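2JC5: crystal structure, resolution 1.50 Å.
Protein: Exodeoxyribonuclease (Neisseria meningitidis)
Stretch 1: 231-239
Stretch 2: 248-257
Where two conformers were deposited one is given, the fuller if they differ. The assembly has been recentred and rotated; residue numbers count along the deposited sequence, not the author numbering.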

# COMPACT_ATOMS: atom_id res chain seq x y z
N ALA A 231 -18.07 5.09 -0.25
CA ALA A 231 -19.47 4.68 -0.48
C ALA A 231 -19.70 4.07 -1.86
O ALA A 231 -20.76 3.51 -2.11
CB ALA A 231 -20.40 5.88 -0.30
N LYS A 232 -18.72 4.19 -2.74
CA LYS A 232 -18.78 3.64 -4.09
C LYS A 232 -18.07 2.28 -4.22
O LYS A 232 -18.17 1.62 -5.25
CB LYS A 232 -18.21 4.66 -5.09
CG LYS A 232 -19.10 5.89 -5.14
CD LYS A 232 -18.71 6.93 -6.14
CE LYS A 232 -19.89 7.92 -6.35
NZ LYS A 232 -21.22 7.30 -6.73
N ALA A 233 -17.36 1.85 -3.17
CA ALA A 233 -16.70 0.54 -3.17
C ALA A 233 -17.74 -0.56 -3.22
O ALA A 233 -18.64 -0.58 -2.38
CB ALA A 233 -15.83 0.37 -1.92
N VAL A 234 -17.61 -1.47 -4.18
CA VAL A 234 -18.57 -2.57 -4.35
C VAL A 234 -18.07 -3.95 -3.91
O VAL A 234 -18.85 -4.82 -3.53
CB VAL A 234 -19.13 -2.63 -5.78
CG1 VAL A 234 -19.95 -1.39 -6.09
CG2 VAL A 234 -18.03 -2.82 -6.80
N SER A 235 -16.76 -4.16 -3.95
CA SER A 235 -16.19 -5.42 -3.53
C SER A 235 -14.69 -5.32 -3.38
O SER A 235 -14.07 -4.38 -3.85
CB SER A 235 -16.54 -6.52 -4.53
OG SER A 235 -15.80 -6.33 -5.70
N ALA A 236 -14.12 -6.31 -2.73
CA ALA A 236 -12.67 -6.40 -2.60
C ALA A 236 -12.29 -7.85 -2.41
O ALA A 236 -13.12 -8.69 -2.02
CB ALA A 236 -12.17 -5.54 -1.45
N HIS A 237 -11.02 -8.15 -2.69
CA HIS A 237 -10.46 -9.45 -2.36
C HIS A 237 -8.97 -9.36 -2.16
O HIS A 237 -8.32 -8.43 -2.64
CB HIS A 237 -10.81 -10.52 -3.41
CG HIS A 237 -10.19 -10.31 -4.76
ND1 HIS A 237 -10.79 -9.55 -5.74
CD2 HIS A 237 -9.05 -10.81 -5.31
CE1 HIS A 237 -10.04 -9.57 -6.83
NE2 HIS A 237 -8.97 -10.32 -6.60
N VAL A 238 -8.45 -10.32 -1.40
CA VAL A 238 -7.01 -10.54 -1.28
C VAL A 238 -6.66 -11.66 -2.24
O VAL A 238 -7.13 -12.78 -2.07
CB VAL A 238 -6.61 -10.86 0.17
CG1 VAL A 238 -5.11 -11.11 0.28
CG2 VAL A 238 -7.04 -9.71 1.10
N TYR A 239 -5.84 -11.35 -3.23
CA TYR A 239 -5.58 -12.31 -4.29
C TYR A 239 -4.51 -13.32 -3.87
O TYR A 239 -3.37 -12.95 -3.56
CB TYR A 239 -5.13 -11.61 -5.58
CG TYR A 239 -4.86 -12.57 -6.71
CD1 TYR A 239 -5.91 -13.19 -7.40
CD2 TYR A 239 -3.57 -12.88 -7.08
CE1 TYR A 239 -5.67 -14.06 -8.42
CE2 TYR A 239 -3.32 -13.76 -8.13
CZ TYR A 239 -4.37 -14.34 -8.79
OH TYR A 239 -4.16 -15.23 -9.82
N ALA A 248 0.19 -10.52 -0.28
CA ALA A 248 -0.81 -10.76 -1.33
C ALA A 248 -1.38 -9.43 -1.83
O ALA A 248 -1.59 -8.51 -1.04
CB ALA A 248 -1.94 -11.65 -0.79
N PRO A 249 -1.67 -9.33 -3.15
CA PRO A 249 -2.33 -8.12 -3.65
C PRO A 249 -3.70 -7.89 -3.05
O PRO A 249 -4.48 -8.83 -2.89
CB PRO A 249 -2.45 -8.38 -5.15
CG PRO A 249 -1.36 -9.33 -5.43
CD PRO A 249 -1.33 -10.24 -4.24
N LEU A 250 -3.98 -6.64 -2.71
CA LEU A 250 -5.26 -6.19 -2.20
C LEU A 250 -6.00 -5.47 -3.32
O LEU A 250 -5.54 -4.45 -3.81
CB LEU A 250 -5.05 -5.27 -1.00
CG LEU A 250 -6.27 -4.55 -0.43
CD1 LEU A 250 -7.32 -5.55 0.10
CD2 LEU A 250 -5.83 -3.55 0.62
N VAL A 251 -7.13 -6.04 -3.74
CA VAL A 251 -7.87 -5.55 -4.89
C VAL A 251 -9.19 -4.98 -4.43
O VAL A 251 -9.95 -5.65 -3.73
CB VAL A 251 -8.15 -6.71 -5.86
CG1 VAL A 251 -8.89 -6.20 -7.12
CG2 VAL A 251 -6.86 -7.48 -6.20
N VAL A 252 -9.51 -3.76 -4.85
CA VAL A 252 -10.81 -3.14 -4.52
C VAL A 252 -11.42 -2.61 -5.80
O VAL A 252 -10.72 -2.02 -6.63
CB VAL A 252 -10.70 -2.01 -3.48
CG1 VAL A 252 -12.09 -1.49 -3.09
CG2 VAL A 252 -9.95 -2.51 -2.23
N GLU A 253 -12.73 -2.83 -5.96
CA GLU A 253 -13.49 -2.35 -7.10
C GLU A 253 -14.42 -1.23 -6.66
O GLU A 253 -15.19 -1.42 -5.72
CB GLU A 253 -14.30 -3.51 -7.71
CG GLU A 253 -13.39 -4.54 -8.33
CD GLU A 253 -14.11 -5.73 -8.88
OE1 GLU A 253 -14.96 -5.55 -9.77
OE2 GLU A 253 -13.79 -6.86 -8.44
N TYR A 254 -14.34 -0.09 -7.34
CA TYR A 254 -15.13 1.09 -7.03
C TYR A 254 -16.04 1.43 -8.21
O TYR A 254 -15.63 1.41 -9.35
CB TYR A 254 -14.21 2.29 -6.78
CG TYR A 254 -13.23 2.10 -5.64
CD1 TYR A 254 -11.98 1.54 -5.88
CD2 TYR A 254 -13.54 2.50 -4.35
CE1 TYR A 254 -11.08 1.36 -4.84
CE2 TYR A 254 -12.65 2.33 -3.32
CZ TYR A 254 -11.42 1.76 -3.56
OH TYR A 254 -10.53 1.57 -2.53
N ASP A 255 -17.29 1.76 -7.91
CA ASP A 255 -18.23 2.24 -8.93
C ASP A 255 -17.96 3.71 -9.14
O ASP A 255 -18.65 4.57 -8.59
CB ASP A 255 -19.66 1.99 -8.48
CG ASP A 255 -20.67 2.44 -9.49
OD1 ASP A 255 -20.26 2.69 -10.63
OD2 ASP A 255 -21.86 2.53 -9.12
N TYR A 256 -16.92 4.00 -9.93
CA TYR A 256 -16.35 5.34 -10.05
C TYR A 256 -15.58 5.50 -11.35
O TYR A 256 -14.96 4.56 -11.84
CB TYR A 256 -15.43 5.61 -8.87
CG TYR A 256 -14.83 6.99 -8.83
CD1 TYR A 256 -15.46 8.03 -8.18
CD2 TYR A 256 -13.62 7.25 -9.45
CE1 TYR A 256 -14.90 9.30 -8.13
CE2 TYR A 256 -13.05 8.50 -9.39
CZ TYR A 256 -13.70 9.53 -8.74
OH TYR A 256 -13.12 10.78 -8.70
N ALA A 257 -15.66 6.70 -11.92
CA ALA A 257 -14.79 7.15 -12.99
C ALA A 257 -14.48 8.63 -12.80
O ALA A 257 -15.26 9.36 -12.20
CB ALA A 257 -15.45 6.93 -14.34
O HOH W 1 -20.74 6.28 -9.05
O HOH W 2 -13.25 -8.15 -5.68

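Strands 233-238 and 250-254 run antiparallel, their N-to-C directions 157° apart and their axes approaching to 4.7 Å. Six backbone hydrogen bonds join the stretches. At one end Asp255 N donates to Lys232 O (2.8 Å, 177° at the hydrogen) and Val234 N to Glu253 O (2.9 Å). Glu253 N reaches Ser235 O (2.9 Å, 177°). His237 and Val251 form a reciprocal pair, with N to O distances of 2.9 Å in both directions, and Tyr239 N to Pro249 O (2.9 Å) extends the ladder beyond the strands. The register shifts by one between Ala233, paired with Tyr254, and Ser235, paired with Glu253. This beta bulge leaves Val234 as the extra residue; its psi of -26° departs from extended geometry, yet its N remains bonded.

Side chains divide between the two faces of the sheet. On one lie Ala233, Ala236 and Val238 with Leu250, Val252 and Tyr254. The small methyl of Ala236 packs against Val252 (CB to CG2, 3.8 Å), and Ala233 CB lies 4.0 Å from Tyr254 CD2. Val238 spreads its branches, CG1 lying 3.4 Å from Ala248 CB and CG2 4.3 Å from Leu250 CD1. Val252 and Leu250 are buried, as suits their apolar side chains.

The other face carries Ser235, His237, Val251 and Glu253. Val251 covers one face of the imidazole: its CB is 3.8 Å from the His237 ring centroid and 20° off the normal, a CH-pi contact. Water 2 hydrogen-bonds to His237 ND1 (2.8 Å) and Ser235 OG (3.1 Å) and donates to Glu253 OE2 (3.1 Å). At the exposed end, the long Lys232 side chain passes the Tyr256 ring edge (CD to CD1, 4.0 Å) and donates from NZ to water 1 (2.6 Å), which donates to Asp255 O (2.7 Å). The contact buries 789 Å², summed over both stretches.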